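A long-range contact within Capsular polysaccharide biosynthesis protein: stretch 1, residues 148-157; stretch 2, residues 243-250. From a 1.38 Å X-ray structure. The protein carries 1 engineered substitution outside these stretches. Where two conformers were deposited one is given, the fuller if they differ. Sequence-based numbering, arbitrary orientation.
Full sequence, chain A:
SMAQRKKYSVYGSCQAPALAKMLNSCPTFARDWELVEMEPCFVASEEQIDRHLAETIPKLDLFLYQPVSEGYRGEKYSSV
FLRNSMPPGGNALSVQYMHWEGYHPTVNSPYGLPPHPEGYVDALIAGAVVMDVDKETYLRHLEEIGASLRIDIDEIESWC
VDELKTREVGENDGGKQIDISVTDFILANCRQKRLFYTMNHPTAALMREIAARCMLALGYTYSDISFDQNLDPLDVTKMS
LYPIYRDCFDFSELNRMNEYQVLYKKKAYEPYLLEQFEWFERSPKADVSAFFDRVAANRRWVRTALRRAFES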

# COMPACT_ATOMS: atom_id res chain seq x y z
N SER A 148 23.93 1.88 3.62
CA SER A 148 23.70 0.44 3.72
C SER A 148 22.54 0.00 2.83
O SER A 148 22.64 -0.96 2.07
CB SER A 148 23.41 0.04 5.16
OG SER A 148 23.28 -1.37 5.27
N LEU A 149 21.42 0.73 2.91
CA LEU A 149 20.27 0.44 2.07
C LEU A 149 20.63 0.55 0.59
O LEU A 149 20.17 -0.27 -0.22
CB LEU A 149 19.11 1.37 2.42
CG LEU A 149 18.58 1.27 3.85
CD1 LEU A 149 17.53 2.35 4.10
CD2 LEU A 149 18.01 -0.12 4.12
N ARG A 150 21.45 1.54 0.24
CA ARG A 150 21.85 1.71 -1.16
C ARG A 150 22.64 0.50 -1.64
O ARG A 150 22.40 -0.02 -2.74
CB ARG A 150 22.64 3.00 -1.38
CG ARG A 150 23.20 3.11 -2.79
CD ARG A 150 23.48 4.56 -3.09
NE ARG A 150 23.80 4.76 -4.50
CZ ARG A 150 23.74 5.94 -5.12
NH1 ARG A 150 23.37 7.03 -4.46
NH2 ARG A 150 24.05 6.03 -6.40
N ILE A 151 23.59 0.03 -0.83
CA ILE A 151 24.33 -1.18 -1.17
C ILE A 151 23.38 -2.36 -1.38
O ILE A 151 23.61 -3.20 -2.27
CB ILE A 151 25.39 -1.49 -0.09
CG1 ILE A 151 26.52 -0.45 -0.17
CG2 ILE A 151 25.94 -2.90 -0.22
CD1 ILE A 151 27.39 -0.36 1.07
N ASP A 152 22.28 -2.38 -0.63
CA ASP A 152 21.33 -3.49 -0.67
C ASP A 152 20.12 -3.26 -1.57
O ASP A 152 19.17 -4.04 -1.49
CB ASP A 152 20.86 -3.81 0.76
CG ASP A 152 21.96 -4.39 1.62
OD1 ASP A 152 22.97 -4.87 1.06
OD2 ASP A 152 21.82 -4.37 2.87
N ILE A 153 20.13 -2.23 -2.42
CA ILE A 153 18.92 -1.88 -3.16
C ILE A 153 18.38 -3.02 -4.04
O ILE A 153 17.17 -3.24 -4.08
CB ILE A 153 19.08 -0.56 -3.94
CG1 ILE A 153 17.71 -0.07 -4.41
CG2 ILE A 153 20.09 -0.72 -5.09
CD1 ILE A 153 17.72 1.33 -4.97
N ASP A 154 19.27 -3.78 -4.69
CA ASP A 154 18.79 -4.86 -5.54
C ASP A 154 18.14 -5.97 -4.73
O ASP A 154 17.14 -6.56 -5.15
CB ASP A 154 19.92 -5.43 -6.39
CG ASP A 154 20.42 -4.47 -7.45
OD1 ASP A 154 19.65 -3.58 -7.86
OD2 ASP A 154 21.57 -4.63 -7.89
N GLU A 155 18.72 -6.27 -3.57
CA GLU A 155 18.16 -7.29 -2.68
C GLU A 155 16.77 -6.85 -2.21
O GLU A 155 15.83 -7.65 -2.17
CB GLU A 155 19.07 -7.52 -1.48
CG GLU A 155 18.52 -8.50 -0.45
CD GLU A 155 19.43 -8.70 0.74
OE1 GLU A 155 20.52 -8.09 0.79
OE2 GLU A 155 19.07 -9.50 1.63
N ILE A 156 16.65 -5.58 -1.83
CA ILE A 156 15.37 -5.04 -1.38
C ILE A 156 14.33 -5.18 -2.49
O ILE A 156 13.24 -5.69 -2.25
CB ILE A 156 15.51 -3.58 -0.94
CG1 ILE A 156 16.36 -3.49 0.34
CG2 ILE A 156 14.14 -2.95 -0.70
CD1 ILE A 156 16.93 -2.11 0.62
N GLU A 157 14.67 -4.73 -3.70
CA GLU A 157 13.73 -4.76 -4.81
C GLU A 157 13.33 -6.18 -5.18
O GLU A 157 12.16 -6.44 -5.46
CB GLU A 157 14.26 -4.04 -6.03
CG GLU A 157 14.29 -2.55 -5.80
CD GLU A 157 14.74 -1.76 -7.01
OE1 GLU A 157 15.10 -2.37 -8.04
OE2 GLU A 157 14.74 -0.52 -6.91
N PRO A 243 18.69 9.68 3.41
CA PRO A 243 19.84 10.20 2.67
C PRO A 243 20.60 9.07 1.98
O PRO A 243 20.62 7.94 2.48
CB PRO A 243 20.72 10.81 3.77
CG PRO A 243 19.80 11.08 4.92
CD PRO A 243 18.79 9.96 4.86
N ILE A 244 21.26 9.43 0.87
CA ILE A 244 22.11 8.54 0.07
C ILE A 244 21.27 7.54 -0.71
O ILE A 244 21.33 7.50 -1.95
CB ILE A 244 23.25 7.87 0.89
CG1 ILE A 244 24.14 8.96 1.50
CG2 ILE A 244 24.06 6.92 0.01
CD1 ILE A 244 25.31 8.44 2.31
N TYR A 245 20.42 6.78 -0.01
CA TYR A 245 19.48 5.88 -0.66
C TYR A 245 18.60 6.66 -1.65
O TYR A 245 18.34 6.21 -2.77
CB TYR A 245 18.62 5.18 0.39
CG TYR A 245 17.77 4.07 -0.17
CD1 TYR A 245 18.37 2.88 -0.64
CD2 TYR A 245 16.39 4.14 -0.19
CE1 TYR A 245 17.62 1.84 -1.14
CE2 TYR A 245 15.62 3.10 -0.71
CZ TYR A 245 16.24 1.95 -1.17
OH TYR A 245 15.53 0.88 -1.68
N ARG A 246 18.18 7.86 -1.25
CA ARG A 246 17.28 8.67 -2.07
C ARG A 246 17.90 9.01 -3.43
O ARG A 246 17.19 9.22 -4.42
CB ARG A 246 16.89 9.96 -1.33
CG ARG A 246 18.05 10.93 -1.09
CD ARG A 246 17.65 12.09 -0.17
NE ARG A 246 16.56 12.90 -0.72
CZ ARG A 246 16.69 13.83 -1.66
NH1 ARG A 246 17.89 14.10 -2.19
NH2 ARG A 246 15.62 14.48 -2.08
N ASP A 247 19.24 9.03 -3.49
CA ASP A 247 19.92 9.42 -4.72
C ASP A 247 19.94 8.30 -5.77
O ASP A 247 20.38 8.52 -6.90
CB ASP A 247 21.33 9.94 -4.40
CG ASP A 247 21.29 11.19 -3.53
OD1 ASP A 247 20.44 12.07 -3.79
OD2 ASP A 247 22.08 11.27 -2.56
N CYS A 248 19.41 7.13 -5.41
CA CYS A 248 19.18 6.04 -6.39
C CYS A 248 17.96 6.30 -7.27
O CYS A 248 17.71 5.55 -8.20
CB CYS A 248 18.98 4.71 -5.67
SG CYS A 248 20.42 4.19 -4.71
N PHE A 249 17.19 7.35 -6.96
CA PHE A 249 15.89 7.60 -7.58
C PHE A 249 15.94 8.89 -8.36
O PHE A 249 16.40 9.90 -7.85
CB PHE A 249 14.82 7.64 -6.49
CG PHE A 249 14.71 6.33 -5.77
CD1 PHE A 249 15.51 6.06 -4.67
CD2 PHE A 249 13.83 5.34 -6.23
CE1 PHE A 249 15.44 4.83 -4.03
CE2 PHE A 249 13.76 4.11 -5.59
CZ PHE A 249 14.56 3.86 -4.48
N ASP A 250 15.45 8.86 -9.59
CA ASP A 250 15.58 9.98 -10.53
C ASP A 250 14.88 11.24 -10.05
O ASP A 250 15.28 12.35 -10.40
CB ASP A 250 15.03 9.60 -11.91
CG ASP A 250 15.88 8.57 -12.64
OD1 ASP A 250 16.98 8.21 -12.15
OD2 ASP A 250 15.43 8.11 -13.71
O HOH W 1 23.27 8.33 -7.67

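Tyr245 and Arg150 dominate this contact. Ile153 covers the next most surface, against Tyr245, Cys248 and Phe249. The backbones are nearest, judged by CA atoms, at Arg150 CA and Tyr245 CA, 4.8 Å apart.

Tyr245 sits in a short 3-10 segment. Its CA-to-CB bond points sideways, but with chi1 at t the ring extends along the helical stretch. Leu149 CB packs 3.5 Å from Tyr245 CD1, and Leu149 O lies 3.4 Å from Tyr245 CE1. The backbone is also close: Arg150 N is 3.5 Å from Tyr245 CD1, at the ring edge. Further along, Ile153 CG1 is 3.8 Å from Tyr245 CE1 and 3.6 Å from Tyr245 OH. Ile156 CD1 reaches Tyr245 OH at 4.0 Å. These hydroxyl contacts are only packing; the OH finds its hydrogen bond elsewhere in the structure.

Arg150 takes an extended side chain, with chi1 to chi3 all t. This carries its guanidinium alongside the 3-10 segment. Arg150 NH1 donates a hydrogen bond to Ile244 O at 3.3 Å, a fairly long one with an angle of 142° at the hydrogen. The acceptor lies near the guanidinium plane. Ile244 O also receives Asp247 N at 3.0 Å, so one carbonyl serves both the local turn and the long-range contact. Cys248 SG lies over one guanidinium face, 3.4 Å from Arg150 NE. A water extends the link: it accepts from Arg150 NH2 at 2.7 Å and donates to Asp247 O at 3.0 Å. The carboxylate of Asp247 makes no salt bridge to Arg150.

Ile153 points toward the other stretch and is buried. Ile153 CD1 lies 3.7 Å from Cys248 CB and 4.1 Å from Phe249 CZ. Cys248 SG touches both residues: besides Arg150 NE, it lies 3.9 Å from Ile153 CD1.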